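Local structure of exoribonuclease II, mitochondrial (Candida glabrata, 6F3H) at residues 176-181 and 212-217; 283-288 and 341-346; 537-540 and 545-548; 676-681 and 702-707; 781-784 and 788-791. The protein is a mitochondrial exoribonuclease of the RNB (RNase II) family that degrades RNA in the 3' to 5' direction as the nuclease of the mtEXO degradosome. The protein carries 1 engineered substitution. All blocks are in the same frame, centred on the assembly; numbering follows the deposited sequence.

Interaction 1: residues 176-181 and 212-217; sequences IIKNLN and PTTLLA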
# COMPACT_ATOMS: atom_id res chain seq x y z
N ILE A 176 19.76 3.10 -15.19
CA ILE A 176 21.17 2.85 -14.97
C ILE A 176 21.67 1.75 -15.89
O ILE A 176 22.77 1.82 -16.44
CB ILE A 176 21.40 2.49 -13.50
CG1 ILE A 176 20.96 3.66 -12.64
CG2 ILE A 176 22.83 2.08 -13.27
CD1 ILE A 176 21.22 3.45 -11.22
N ILE A 177 20.88 0.70 -16.03
CA ILE A 177 21.30 -0.40 -16.88
C ILE A 177 21.52 0.08 -18.30
O ILE A 177 22.55 -0.20 -18.93
CB ILE A 177 20.25 -1.53 -16.83
CG1 ILE A 177 20.14 -2.08 -15.42
CG2 ILE A 177 20.65 -2.60 -17.77
CD1 ILE A 177 21.44 -2.48 -14.82
N LYS A 178 20.60 0.88 -18.81
CA LYS A 178 20.73 1.35 -20.17
C LYS A 178 21.95 2.25 -20.33
O LYS A 178 22.75 2.06 -21.26
CB LYS A 178 19.46 2.09 -20.57
CG LYS A 178 19.59 2.85 -21.84
CD LYS A 178 19.47 1.92 -23.00
CE LYS A 178 18.85 2.60 -24.19
NZ LYS A 178 18.33 1.56 -25.12
N ASN A 179 22.15 3.18 -19.40
CA ASN A 179 23.09 4.29 -19.55
C ASN A 179 24.48 3.95 -19.06
O ASN A 179 25.27 4.86 -18.78
CB ASN A 179 22.58 5.52 -18.82
CG ASN A 179 21.36 6.11 -19.47
OD1 ASN A 179 21.18 5.98 -20.69
ND2 ASN A 179 20.49 6.75 -18.68
N LEU A 180 24.82 2.68 -18.97
CA LEU A 180 26.06 2.28 -18.34
C LEU A 180 26.93 1.51 -19.31
O LEU A 180 26.46 0.58 -19.96
CB LEU A 180 25.80 1.44 -17.10
CG LEU A 180 27.07 1.18 -16.31
CD1 LEU A 180 27.61 2.45 -15.69
CD2 LEU A 180 26.77 0.19 -15.23
N ASN A 181 28.21 1.91 -19.38
CA ASN A 181 29.23 1.21 -20.16
C ASN A 181 30.12 0.42 -19.21
O ASN A 181 30.85 1.00 -18.39
CB ASN A 181 30.08 2.18 -20.98
CG ASN A 181 31.41 1.56 -21.45
OD1 ASN A 181 32.46 1.82 -20.88
ND2 ASN A 181 31.34 0.72 -22.47
N PRO A 212 11.84 -0.24 -23.44
CA PRO A 212 11.14 -1.45 -23.02
C PRO A 212 12.01 -2.70 -22.98
O PRO A 212 11.89 -3.48 -22.03
CB PRO A 212 10.00 -1.56 -24.03
CG PRO A 212 10.39 -0.67 -25.15
CD PRO A 212 11.20 0.41 -24.59
N THR A 213 12.90 -2.90 -23.97
CA THR A 213 13.67 -4.15 -23.97
C THR A 213 14.61 -4.20 -22.77
O THR A 213 14.66 -5.21 -22.07
CB THR A 213 14.43 -4.35 -25.29
OG1 THR A 213 15.33 -3.26 -25.51
CG2 THR A 213 13.46 -4.49 -26.46
N THR A 214 15.36 -3.12 -22.53
CA THR A 214 16.15 -3.04 -21.30
C THR A 214 15.28 -3.26 -20.07
O THR A 214 15.69 -3.94 -19.13
CB THR A 214 16.88 -1.70 -21.23
OG1 THR A 214 17.62 -1.51 -22.43
CG2 THR A 214 17.85 -1.68 -20.07
N LEU A 215 14.07 -2.72 -20.07
CA LEU A 215 13.18 -2.94 -18.94
C LEU A 215 12.97 -4.42 -18.73
O LEU A 215 13.20 -4.96 -17.64
CB LEU A 215 11.85 -2.24 -19.19
CG LEU A 215 10.73 -2.81 -18.33
CD1 LEU A 215 10.91 -2.37 -16.90
CD2 LEU A 215 9.41 -2.39 -18.87
N LEU A 216 12.53 -5.09 -19.79
CA LEU A 216 12.24 -6.51 -19.70
C LEU A 216 13.47 -7.29 -19.26
O LEU A 216 13.41 -8.07 -18.31
CB LEU A 216 11.74 -6.97 -21.06
CG LEU A 216 11.09 -8.32 -21.08
CD1 LEU A 216 10.32 -8.51 -19.80
CD2 LEU A 216 10.15 -8.29 -22.24
N ALA A 217 14.60 -7.05 -19.91
CA ALA A 217 15.83 -7.76 -19.54
C ALA A 217 16.21 -7.52 -18.09
O ALA A 217 16.67 -8.44 -17.41
CB ALA A 217 16.97 -7.34 -20.47
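Thr214 OG1, facing the end of helix 170-178 from the first turn of helix 212-226, has more than one polar partner. It is hydrogen-bonded to Asp211 OD2 and weakly to Gln144 NE2 of helix 123-159, while the aliphatic part of Lys178 lies across it with Lys178 CD 3.9 Å from Thr214 OG1. The ammonium group is not itself bonded to the hydroxyl, since Lys178 NZ stays 4.1 Å from Thr214 OG1. It makes a salt bridge instead with the same carboxylate oxygen, Asp211 OD2. Lysine and threonine are thus brought together through a shared acceptor at the start of the second helix.

The two side chains meet at about a right angle, and with bends at chi2 and chi3 the long chain of Lys178 ends in the salt bridge to Asp211. The other branch of Thr214 does the apolar work. With chi1 at -53°, CG2 lies opposite the backbone N and OG1 beside it, and the methyl points at the neighbouring helix. There Thr214 CG2 meets Ile177 CG2 at 3.7 Å, branch against branch, and it also approaches the backbone, with Lys178 N 4.0 Å from Thr214 CG2. The end of the Ile177 side chain leads away from this helix, so that CG2, with CB behind it, makes the contact. The backbones are nearest at Lys178 and Thr214, with 6.4 Å between Lys178 CA and Thr214 CA.

One small residue therefore presents two chemistries, a methyl to the buried isoleucine and a hydroxyl to the polar margin, where the negative charge of Asp211 is probably offset by the exposed lysine.

Interaction 2: residues 283-288 and 341-346; sequences KDYHSI and LVEISP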
# COMPACT_ATOMS: atom_id res chain seq x y z
N LYS A 283 13.62 -34.09 21.26
CA LYS A 283 13.09 -32.95 21.98
C LYS A 283 14.13 -32.24 22.83
O LYS A 283 13.80 -31.58 23.82
CB LYS A 283 11.89 -33.36 22.85
CG LYS A 283 10.83 -34.18 22.13
CD LYS A 283 9.56 -33.37 22.12
CE LYS A 283 8.30 -34.20 21.90
NZ LYS A 283 7.40 -33.60 20.83
N ASP A 284 15.41 -32.31 22.45
CA ASP A 284 16.41 -31.53 23.20
C ASP A 284 16.59 -30.19 22.50
O ASP A 284 17.44 -30.00 21.64
CB ASP A 284 17.73 -32.27 23.31
CG ASP A 284 18.89 -31.35 23.76
OD1 ASP A 284 18.61 -30.28 24.35
OD2 ASP A 284 20.07 -31.74 23.58
N TYR A 285 15.76 -29.25 22.91
CA TYR A 285 15.78 -27.95 22.29
C TYR A 285 16.94 -27.12 22.77
O TYR A 285 17.30 -26.13 22.13
CB TYR A 285 14.43 -27.28 22.57
CG TYR A 285 13.30 -28.16 22.11
CD1 TYR A 285 13.30 -28.71 20.83
CD2 TYR A 285 12.25 -28.49 22.95
CE1 TYR A 285 12.28 -29.54 20.40
CE2 TYR A 285 11.22 -29.31 22.54
CZ TYR A 285 11.24 -29.83 21.26
OH TYR A 285 10.23 -30.65 20.83
N HIS A 286 17.58 -27.54 23.85
CA HIS A 286 18.67 -26.77 24.42
C HIS A 286 19.88 -26.69 23.48
O HIS A 286 20.42 -25.61 23.22
CB HIS A 286 19.02 -27.38 25.77
CG HIS A 286 20.27 -26.84 26.35
ND1 HIS A 286 21.49 -27.46 26.17
CD2 HIS A 286 20.51 -25.73 27.09
CE1 HIS A 286 22.42 -26.75 26.78
NE2 HIS A 286 21.85 -25.70 27.35
N SER A 287 20.33 -27.84 22.96
CA SER A 287 21.53 -27.83 22.14
C SER A 287 21.30 -27.04 20.86
O SER A 287 22.18 -26.29 20.42
CB SER A 287 21.94 -29.25 21.79
OG SER A 287 21.81 -30.10 22.91
N ILE A 288 20.11 -27.18 20.28
CA ILE A 288 19.74 -26.44 19.09
C ILE A 288 20.12 -24.98 19.26
O ILE A 288 20.70 -24.36 18.36
CB ILE A 288 18.23 -26.60 18.86
CG1 ILE A 288 17.94 -28.07 18.50
CG2 ILE A 288 17.74 -25.58 17.89
CD1 ILE A 288 16.48 -28.41 18.41
N LEU A 341 9.77 -23.49 14.25
CA LEU A 341 10.55 -22.44 14.86
C LEU A 341 10.00 -22.09 16.23
O LEU A 341 10.75 -21.91 17.19
CB LEU A 341 10.55 -21.23 13.95
CG LEU A 341 11.43 -20.10 14.40
CD1 LEU A 341 12.74 -20.59 14.96
CD2 LEU A 341 11.64 -19.25 13.24
N VAL A 342 8.68 -22.03 16.34
CA VAL A 342 8.06 -21.83 17.64
C VAL A 342 8.48 -22.95 18.57
O VAL A 342 8.80 -22.72 19.74
CB VAL A 342 6.53 -21.78 17.50
CG1 VAL A 342 5.85 -22.23 18.78
CG2 VAL A 342 6.06 -20.40 17.08
N GLU A 343 8.53 -24.15 18.06
CA GLU A 343 8.77 -25.30 18.91
C GLU A 343 10.19 -25.31 19.45
O GLU A 343 10.44 -25.91 20.50
CB GLU A 343 8.47 -26.55 18.12
CG GLU A 343 8.54 -27.77 18.92
CD GLU A 343 8.07 -28.96 18.14
OE1 GLU A 343 7.08 -28.81 17.39
OE2 GLU A 343 8.70 -30.03 18.25
N ILE A 344 11.12 -24.69 18.75
CA ILE A 344 12.52 -24.75 19.13
C ILE A 344 13.04 -23.41 19.63
O ILE A 344 14.25 -23.19 19.65
CB ILE A 344 13.36 -25.24 17.95
CG1 ILE A 344 13.12 -24.28 16.79
CG2 ILE A 344 12.96 -26.65 17.59
CD1 ILE A 344 14.18 -24.31 15.75
N SER A 345 12.15 -22.53 20.09
CA SER A 345 12.48 -21.20 20.59
C SER A 345 11.79 -20.99 21.93
O SER A 345 10.80 -21.66 22.24
CB SER A 345 12.05 -20.11 19.60
OG SER A 345 12.53 -20.34 18.29
N PRO A 346 12.31 -20.09 22.77
CA PRO A 346 11.84 -20.06 24.15
C PRO A 346 10.40 -19.57 24.20
O PRO A 346 9.98 -18.75 23.37
CB PRO A 346 12.78 -19.06 24.84
CG PRO A 346 13.91 -18.85 23.90
CD PRO A 346 13.34 -19.06 22.53
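Tyr285 and Ile288, on the first turn of helix 285-291, pack against Ile344, which follows directly on helix 334-343. This is the closely packed side of the contact, with both isoleucines buried. A single branch, Ile344 CG2, serves both partners: it lies 3.9 Å from Tyr285 CD1 and 4.0 Å from Ile288 CD1. In Ile344 chi1 of 58° puts CG1 between the backbone N and the carbonyl carbon and turns CG2 to the side of the N, where it meets both side chains at about a right angle.

The Tyr285 ring lies between two carbonyl oxygens. Glu343 O stands over the centre of one face, 3.8 Å above the plane of the Tyr285 ring, and Lys283 O lies against the opposite face, offset toward the rim.

The margin of the contact is polar. The extended chain of Glu343 brings its carboxylate close to the phenol end of the ring, with Tyr285 OH 3.1 Å from Glu343 OE2 and the two planes almost perpendicular, 81° apart. The other carboxylate oxygen, Glu343 OE1, is hydrogen-bonded to Tyr327 OH. Only the exposed Lys283 is loose here, its NZ remaining 4.6 Å from Glu343 OE2, beyond salt-bridge distance.

Asp284 is the N-cap of helix 285-291, its OD1 accepting from Ser287 N at 3.3 Å and capping the turn that carries Tyr285. Behind the isoleucines stand two further helices: 251-281 covers Ile288 with Phe276, Leu279 and Val280, and 293-303 meets Ile344 with Leu299 while Arg296 NH1 binds the Ile344 carbonyl.

Interaction 3: residues 537-540 and 545-548; sequences DDNS and QKKQ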
# COMPACT_ATOMS: atom_id res chain seq x y z
N ASP A 537 -28.28 11.04 23.77
CA ASP A 537 -27.88 10.25 24.93
C ASP A 537 -26.94 11.02 25.83
O ASP A 537 -26.87 10.77 27.04
CB ASP A 537 -27.20 8.95 24.50
CG ASP A 537 -28.07 8.11 23.63
OD1 ASP A 537 -29.32 8.19 23.78
OD2 ASP A 537 -27.50 7.38 22.81
N ASP A 538 -26.17 11.93 25.24
CA ASP A 538 -25.06 12.58 25.90
C ASP A 538 -25.31 14.08 25.87
O ASP A 538 -25.59 14.64 24.80
CB ASP A 538 -23.76 12.22 25.20
CG ASP A 538 -22.54 12.67 25.95
OD1 ASP A 538 -22.52 13.83 26.41
OD2 ASP A 538 -21.61 11.84 26.09
N ASN A 539 -25.16 14.72 27.04
CA ASN A 539 -25.38 16.16 27.17
C ASN A 539 -24.30 16.86 27.98
O ASN A 539 -24.51 17.99 28.42
CB ASN A 539 -26.73 16.47 27.82
CG ASN A 539 -27.87 16.55 26.83
OD1 ASN A 539 -27.97 17.52 26.06
ND2 ASN A 539 -28.76 15.56 26.85
N SER A 540 -23.14 16.23 28.18
CA SER A 540 -22.05 16.83 28.94
C SER A 540 -21.48 18.10 28.30
O SER A 540 -20.65 18.75 28.94
CB SER A 540 -20.92 15.82 29.12
OG SER A 540 -20.17 15.68 27.93
N GLN A 545 -21.84 24.39 21.71
CA GLN A 545 -21.01 23.41 21.03
C GLN A 545 -21.87 22.31 20.41
O GLN A 545 -21.77 22.04 19.21
CB GLN A 545 -19.97 22.84 22.00
CG GLN A 545 -18.78 23.81 22.28
CD GLN A 545 -17.82 23.35 23.39
OE1 GLN A 545 -17.97 22.28 23.95
NE2 GLN A 545 -16.83 24.19 23.71
N LYS A 546 -22.77 21.72 21.21
CA LYS A 546 -23.65 20.68 20.68
C LYS A 546 -24.36 21.13 19.41
O LYS A 546 -24.52 20.34 18.47
CB LYS A 546 -24.64 20.24 21.76
CG LYS A 546 -25.85 19.48 21.23
CD LYS A 546 -26.62 18.76 22.34
CE LYS A 546 -27.93 18.15 21.81
NZ LYS A 546 -28.64 17.24 22.78
N LYS A 547 -24.75 22.40 19.33
CA LYS A 547 -25.43 22.80 18.10
C LYS A 547 -24.46 22.97 16.93
O LYS A 547 -24.86 22.77 15.78
CB LYS A 547 -26.30 24.05 18.32
CG LYS A 547 -26.83 24.74 17.03
CD LYS A 547 -27.78 23.92 16.11
CE LYS A 547 -28.96 23.23 16.84
NZ LYS A 547 -29.76 22.42 15.85
N GLN A 548 -23.18 23.25 17.17
CA GLN A 548 -22.29 23.33 16.02
C GLN A 548 -22.15 21.97 15.36
O GLN A 548 -22.08 21.86 14.13
CB GLN A 548 -20.93 23.86 16.46
CG GLN A 548 -20.90 25.31 16.87
CD GLN A 548 -19.70 25.64 17.73
OE1 GLN A 548 -19.60 25.17 18.86
NE2 GLN A 548 -18.76 26.40 17.17
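Asn539 and Lys546 mark the closest approach of the two backbones, still 8.1 Å between Asn539 CA and Lys546 CA, where the loop 537-540, which leads into helix 543-567, comes nearest its first turns. The gap is spanned by side chains. Lys546 leaves the helix with CG opposite the backbone N (chi1 163°) and stays extended to its end, which carries the ammonium group to the loop. There Lys546 NZ gives a weak hydrogen bond, 3.4 Å long, to Asn539 OD1, the two side chains running aslant to each other. The carbonyl of Asp538 lies farther off, with Asp538 O 4.5 Å from Lys546 NZ.

The loop has its own internal brace, an Asx turn. Asp538 OD1 accepts from Ser540 N at 3.0 Å, the donor arriving nearly in line with the CG-OD1 bond, and takes a second, weak bond from Ser540 OG. The turn encloses the backbone of Asn539. Asp538 is further tied by backbone bonding to Ser532 of helix 527-534, so the loop is fastened to the helix before it within the RNB domain. On another side of helix 543-567, Gln548 NE2 binds the carbonyl of Ile414, in strand 410-416.

Interaction 4: residues 676-681 and 702-707; sequences SFYSPF and RGPDLI. With nucleotides of chain C.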
# COMPACT_ATOMS: atom_id res chain seq x y z
N SER A 676 -6.52 3.18 -6.36
CA SER A 676 -6.10 4.56 -6.43
C SER A 676 -4.59 4.63 -6.33
O SER A 676 -3.93 3.74 -5.78
CB SER A 676 -6.79 5.39 -5.34
OG SER A 676 -5.99 5.56 -4.18
N PHE A 677 -4.03 5.67 -6.92
CA PHE A 677 -2.59 5.81 -7.00
C PHE A 677 -2.22 7.27 -6.89
O PHE A 677 -3.00 8.15 -7.27
CB PHE A 677 -2.04 5.22 -8.32
CG PHE A 677 -2.61 5.85 -9.58
CD1 PHE A 677 -3.81 5.41 -10.12
CD2 PHE A 677 -1.93 6.89 -10.23
CE1 PHE A 677 -4.33 5.99 -11.28
CE2 PHE A 677 -2.45 7.47 -11.39
CZ PHE A 677 -3.65 7.03 -11.91
N TYR A 678 -1.02 7.52 -6.37
CA TYR A 678 -0.46 8.85 -6.29
C TYR A 678 0.15 9.27 -7.62
O TYR A 678 0.61 8.44 -8.41
CB TYR A 678 0.58 8.93 -5.17
CG TYR A 678 -0.05 8.78 -3.78
CD1 TYR A 678 -0.87 9.77 -3.26
CD2 TYR A 678 0.16 7.64 -3.00
CE1 TYR A 678 -1.47 9.64 -2.01
CE2 TYR A 678 -0.44 7.51 -1.73
CZ TYR A 678 -1.25 8.53 -1.25
OH TYR A 678 -1.86 8.46 -0.01
N SER A 679 0.10 10.57 -7.89
CA SER A 679 0.48 11.14 -9.16
C SER A 679 1.11 12.49 -8.92
O SER A 679 0.65 13.25 -8.06
CB SER A 679 -0.73 11.33 -10.07
OG SER A 679 -0.42 12.24 -11.10
N PRO A 680 2.10 12.87 -9.73
CA PRO A 680 2.70 14.20 -9.60
C PRO A 680 1.95 15.28 -10.35
O PRO A 680 2.36 16.44 -10.29
CB PRO A 680 4.09 14.01 -10.22
CG PRO A 680 4.04 12.66 -10.92
CD PRO A 680 2.65 12.14 -10.87
N PHE A 681 0.84 14.96 -11.00
CA PHE A 681 0.06 15.98 -11.66
C PHE A 681 -1.41 15.60 -11.57
O PHE A 681 -1.74 14.42 -11.43
CB PHE A 681 0.48 16.14 -13.12
CG PHE A 681 0.75 14.86 -13.80
CD1 PHE A 681 -0.30 14.07 -14.25
CD2 PHE A 681 2.06 14.41 -13.99
CE1 PHE A 681 -0.05 12.87 -14.88
CE2 PHE A 681 2.32 13.21 -14.62
CZ PHE A 681 1.26 12.44 -15.07
N ARG A 702 1.03 10.61 6.30
CA ARG A 702 1.12 10.43 4.85
C ARG A 702 2.14 11.42 4.31
O ARG A 702 1.96 12.63 4.45
CB ARG A 702 -0.22 10.65 4.17
CG ARG A 702 -1.29 9.70 4.54
CD ARG A 702 -2.36 9.76 3.48
NE ARG A 702 -3.08 11.02 3.58
CZ ARG A 702 -4.39 11.11 3.76
NH1 ARG A 702 -5.13 10.01 3.83
NH2 ARG A 702 -4.96 12.31 3.82
N GLY A 703 3.19 10.90 3.65
CA GLY A 703 4.19 11.68 2.98
C GLY A 703 3.67 12.60 1.89
O GLY A 703 4.14 13.74 1.78
N PRO A 704 2.72 12.15 1.05
CA PRO A 704 2.11 13.10 0.11
C PRO A 704 1.56 14.34 0.79
O PRO A 704 1.83 15.46 0.36
CB PRO A 704 1.00 12.29 -0.55
CG PRO A 704 1.26 10.91 -0.22
CD PRO A 704 2.20 10.80 0.90
N ASP A 705 0.78 14.16 1.87
CA ASP A 705 0.27 15.33 2.57
C ASP A 705 1.42 16.15 3.10
O ASP A 705 1.46 17.37 2.92
CB ASP A 705 -0.68 14.93 3.69
CG ASP A 705 -1.76 14.02 3.22
OD1 ASP A 705 -1.44 13.13 2.43
OD2 ASP A 705 -2.92 14.18 3.63
N LEU A 706 2.39 15.49 3.70
CA LEU A 706 3.50 16.21 4.31
C LEU A 706 4.24 17.07 3.30
O LEU A 706 4.72 18.15 3.63
CB LEU A 706 4.45 15.23 4.97
CG LEU A 706 5.65 15.93 5.59
CD1 LEU A 706 5.20 16.80 6.75
CD2 LEU A 706 6.65 14.92 6.09
N ILE A 707 4.36 16.60 2.07
CA ILE A 707 5.05 17.38 1.04
C ILE A 707 4.19 18.53 0.55
O ILE A 707 4.69 19.64 0.31
CB ILE A 707 5.45 16.45 -0.11
CG1 ILE A 707 6.78 15.82 0.23
CG2 ILE A 707 5.46 17.20 -1.41
CD1 ILE A 707 7.38 15.08 -0.91
P A C 3 -9.28 5.55 -2.33
OP1 A C 3 -8.39 6.62 -2.85
OP2 A C 3 -8.70 4.42 -1.59
O5' A C 3 -10.41 6.17 -1.38
C5' A C 3 -11.17 7.28 -1.80
C4' A C 3 -12.12 7.75 -0.72
O4' A C 3 -13.16 6.77 -0.52
C3' A C 3 -11.51 7.96 0.66
O3' A C 3 -10.85 9.20 0.79
C2' A C 3 -12.71 7.78 1.58
O2' A C 3 -13.52 8.93 1.61
C1' A C 3 -13.47 6.67 0.85
N9 A C 3 -12.96 5.39 1.29
C8 A C 3 -11.93 4.66 0.77
N7 A C 3 -11.70 3.57 1.43
C5 A C 3 -12.62 3.63 2.44
C6 A C 3 -12.89 2.76 3.48
N6 A C 3 -12.21 1.63 3.66
N1 A C 3 -13.89 3.13 4.32
C2 A C 3 -14.56 4.28 4.11
N3 A C 3 -14.40 5.18 3.16
C4 A C 3 -13.40 4.76 2.38
P A C 5 -8.56 11.50 6.41
OP1 A C 5 -8.03 12.88 6.49
OP2 A C 5 -7.82 10.48 5.61
O5' A C 5 -8.61 10.96 7.90
C5' A C 5 -9.34 11.69 8.87
C4' A C 5 -9.62 10.87 10.10
O4' A C 5 -10.47 9.75 9.77
C3' A C 5 -8.42 10.24 10.78
O3' A C 5 -7.75 11.15 11.63
C2' A C 5 -9.06 9.09 11.54
O2' A C 5 -9.72 9.57 12.70
C1' A C 5 -10.10 8.63 10.53
N9 A C 5 -9.51 7.67 9.61
C8 A C 5 -8.93 7.88 8.38
N7 A C 5 -8.44 6.79 7.84
C5 A C 5 -8.71 5.84 8.81
C6 A C 5 -8.46 4.47 8.85
N6 A C 5 -7.85 3.80 7.86
N1 A C 5 -8.87 3.82 9.97
C2 A C 5 -9.49 4.50 10.95
N3 A C 5 -9.79 5.79 11.03
C4 A C 5 -9.36 6.38 9.91
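In the RNB domain, strand 677-679 and the beginning of helix 703-716 pack together beside the bound RNA, with Tyr678 pointing from the strand onto Pro704 and Arg702. Pro704 lies over one face of the tyrosine ring in a CH-pi contact: Pro704 CG is 3.7 Å from the Tyr678 ring centroid, 22° off the ring normal, and displaced toward the rim on the CE1 side. The hydroxyl end continues past the proline, where Tyr678 OH meets the aliphatic Arg702 CD at 3.8 Å. The hydroxyl also makes a weak hydrogen bond with Arg633 NH2.

Arg702, the residue at the N-cap position, bends at chi3 (-72°) and grips Asp705 side-on, one nitrogen to each oxygen. Arg702 NH2 to Asp705 OD2 measures 2.8 Å, in the guanidinium plane and on the syn side of the carboxylate. Arg702 NE to Asp705 OD1 is 2.9 Å, although this oxygen is approached from above its plane. The two-point grip of Asp705 fixes the rotation of the guanidinium, and Thr695 OG1 and Ser698 N position Asp705 in turn.

That leaves Arg702 NH1 directed to the nucleic acid, where it donates to OP2 of A5 of chain C at 3.3 Å. On the other segment, Ser676 OG donates to OP1 of A3 of chain C at 2.9 Å.

The bonds of these two side chains go to phosphate oxygens and not to bases, consistent with a grip on RNA that does not depend on sequence. The closeness of Arg702 and Arg633 probably strengthens the positive potential offered to the backbone, while Asp705 offsets part of that charge.

Interaction 5: residues 781-784 and 788-791; sequences CLFP and YARG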
# COMPACT_ATOMS: atom_id res chain seq x y z
N CYS A 781 -13.03 -17.74 -2.85
CA CYS A 781 -14.19 -17.35 -2.06
C CYS A 781 -13.75 -16.47 -0.90
O CYS A 781 -12.55 -16.30 -0.64
CB CYS A 781 -14.95 -18.57 -1.56
SG CYS A 781 -13.92 -19.66 -0.59
N LEU A 782 -14.74 -15.90 -0.20
CA LEU A 782 -14.47 -15.12 0.99
C LEU A 782 -15.54 -15.36 2.04
O LEU A 782 -16.62 -15.88 1.75
CB LEU A 782 -14.39 -13.62 0.67
CG LEU A 782 -15.53 -13.02 -0.16
CD1 LEU A 782 -16.87 -12.90 0.58
CD2 LEU A 782 -15.10 -11.68 -0.70
N PHE A 783 -15.22 -14.96 3.26
CA PHE A 783 -16.22 -15.02 4.31
C PHE A 783 -16.94 -13.69 4.43
O PHE A 783 -16.29 -12.65 4.56
CB PHE A 783 -15.63 -15.35 5.67
CG PHE A 783 -15.27 -16.76 5.81
CD1 PHE A 783 -15.25 -17.59 4.70
CD2 PHE A 783 -15.02 -17.28 7.06
CE1 PHE A 783 -14.93 -18.91 4.82
CE2 PHE A 783 -14.71 -18.61 7.19
CZ PHE A 783 -14.66 -19.43 6.07
N PRO A 784 -18.26 -13.69 4.41
CA PRO A 784 -18.96 -12.46 4.70
C PRO A 784 -18.64 -11.97 6.10
O PRO A 784 -18.45 -10.77 6.32
CB PRO A 784 -20.42 -12.86 4.54
CG PRO A 784 -20.38 -14.08 3.68
CD PRO A 784 -19.18 -14.80 4.13
N TYR A 788 -10.68 -10.69 5.92
CA TYR A 788 -9.35 -11.21 5.60
C TYR A 788 -9.29 -12.72 5.67
O TYR A 788 -8.20 -13.29 5.71
CB TYR A 788 -8.32 -10.61 6.55
CG TYR A 788 -8.18 -9.14 6.32
CD1 TYR A 788 -8.16 -8.62 5.03
CD2 TYR A 788 -8.11 -8.26 7.38
CE1 TYR A 788 -8.04 -7.26 4.81
CE2 TYR A 788 -7.98 -6.91 7.19
CZ TYR A 788 -7.95 -6.40 5.90
OH TYR A 788 -7.83 -5.04 5.71
N ALA A 789 -10.43 -13.36 5.69
CA ALA A 789 -10.51 -14.80 5.56
C ALA A 789 -10.91 -15.04 4.11
O ALA A 789 -12.09 -15.12 3.79
CB ALA A 789 -11.50 -15.39 6.54
N ARG A 790 -9.92 -15.07 3.23
CA ARG A 790 -10.11 -15.43 1.83
C ARG A 790 -9.48 -16.79 1.57
O ARG A 790 -8.34 -17.04 1.98
CB ARG A 790 -9.53 -14.39 0.89
CG ARG A 790 -10.45 -13.25 0.60
CD ARG A 790 -9.65 -11.99 0.33
NE ARG A 790 -10.51 -10.83 0.06
CZ ARG A 790 -11.11 -10.58 -1.11
NH1 ARG A 790 -10.95 -11.40 -2.15
NH2 ARG A 790 -11.86 -9.49 -1.24
N GLY A 791 -10.21 -17.68 0.91
CA GLY A 791 -9.69 -19.01 0.64
C GLY A 791 -9.99 -19.55 -0.75
O GLY A 791 -10.24 -18.78 -1.68
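Backbone hydrogen bonds join Cys781 to Gly791 and Phe783 to Ala789. Cys781 and Gly791 form an antiparallel hydrogen-bonded pair: Cys781 N to Gly791 O is 3.2 Å and Gly791 N to Cys781 O is 3.1 Å. Next comes Leu782 with Arg790, a non-hydrogen-bonded pair, and beyond it Phe783 N donates to Ala789 O at 3.2 Å. A CA-H...O contact from Arg790 CA to Cys781 O, 3.6 Å long, supplements these bonds.

The segments are the facing ends of the hairpin formed by strands 778-782 and 790-794. It belongs to a C-terminal sheet of five strands that closes on itself by pairing of its end strands, consistent with the OB-type S1 domain found at this end of RNase II relatives.

Side-chain packing falls on both sides of the sheet. On one, Leu782 and Arg790 lie side by side and point the same way. Leu782 CD2 rests over one face of the guanidinium, 3.9 Å from Arg790 NH2 and offset toward its rim, while the extended stem of the arginine runs beside Leu782, Arg790 CG 4.0 Å from Leu782 CB. The exposed Arg790 also packs on an adenine base of the bound RNA. On the other, Cys781 SG, placed between the backbone N and carbonyl carbon by chi1 of 57°, touches the Gly791 backbone, with 3.9 Å from Cys781 SG to Gly791 C.

Past the strand ends, Phe783 CD2 makes an apolar contact with Ala789 CB at 4.0 Å. The Phe783 ring also stacks with His766 and touches Leu758 of helix 725-761.

Interactions 1 and 4 are buried, interactions 2 and 5 partly so, and interaction 3 lies on the surface. Interactions 3 and 4 both belong to the RNB domain, yet differ sharply: one is a weak lysine-amide bridge beside a loop, the other a proline-tyrosine packing flanked by phosphate-binding groups. Helix 725-761 packs against both interactions 4 and 5, although their centres are about 31 Å apart. Each of these two also meets RNA, interaction 4 at phosphates and interaction 5 at a base. Interactions 1 and 2, with centres about 48 Å apart, join helices away from the RNA, whereas interaction 5 depends on backbone pairing within a hairpin.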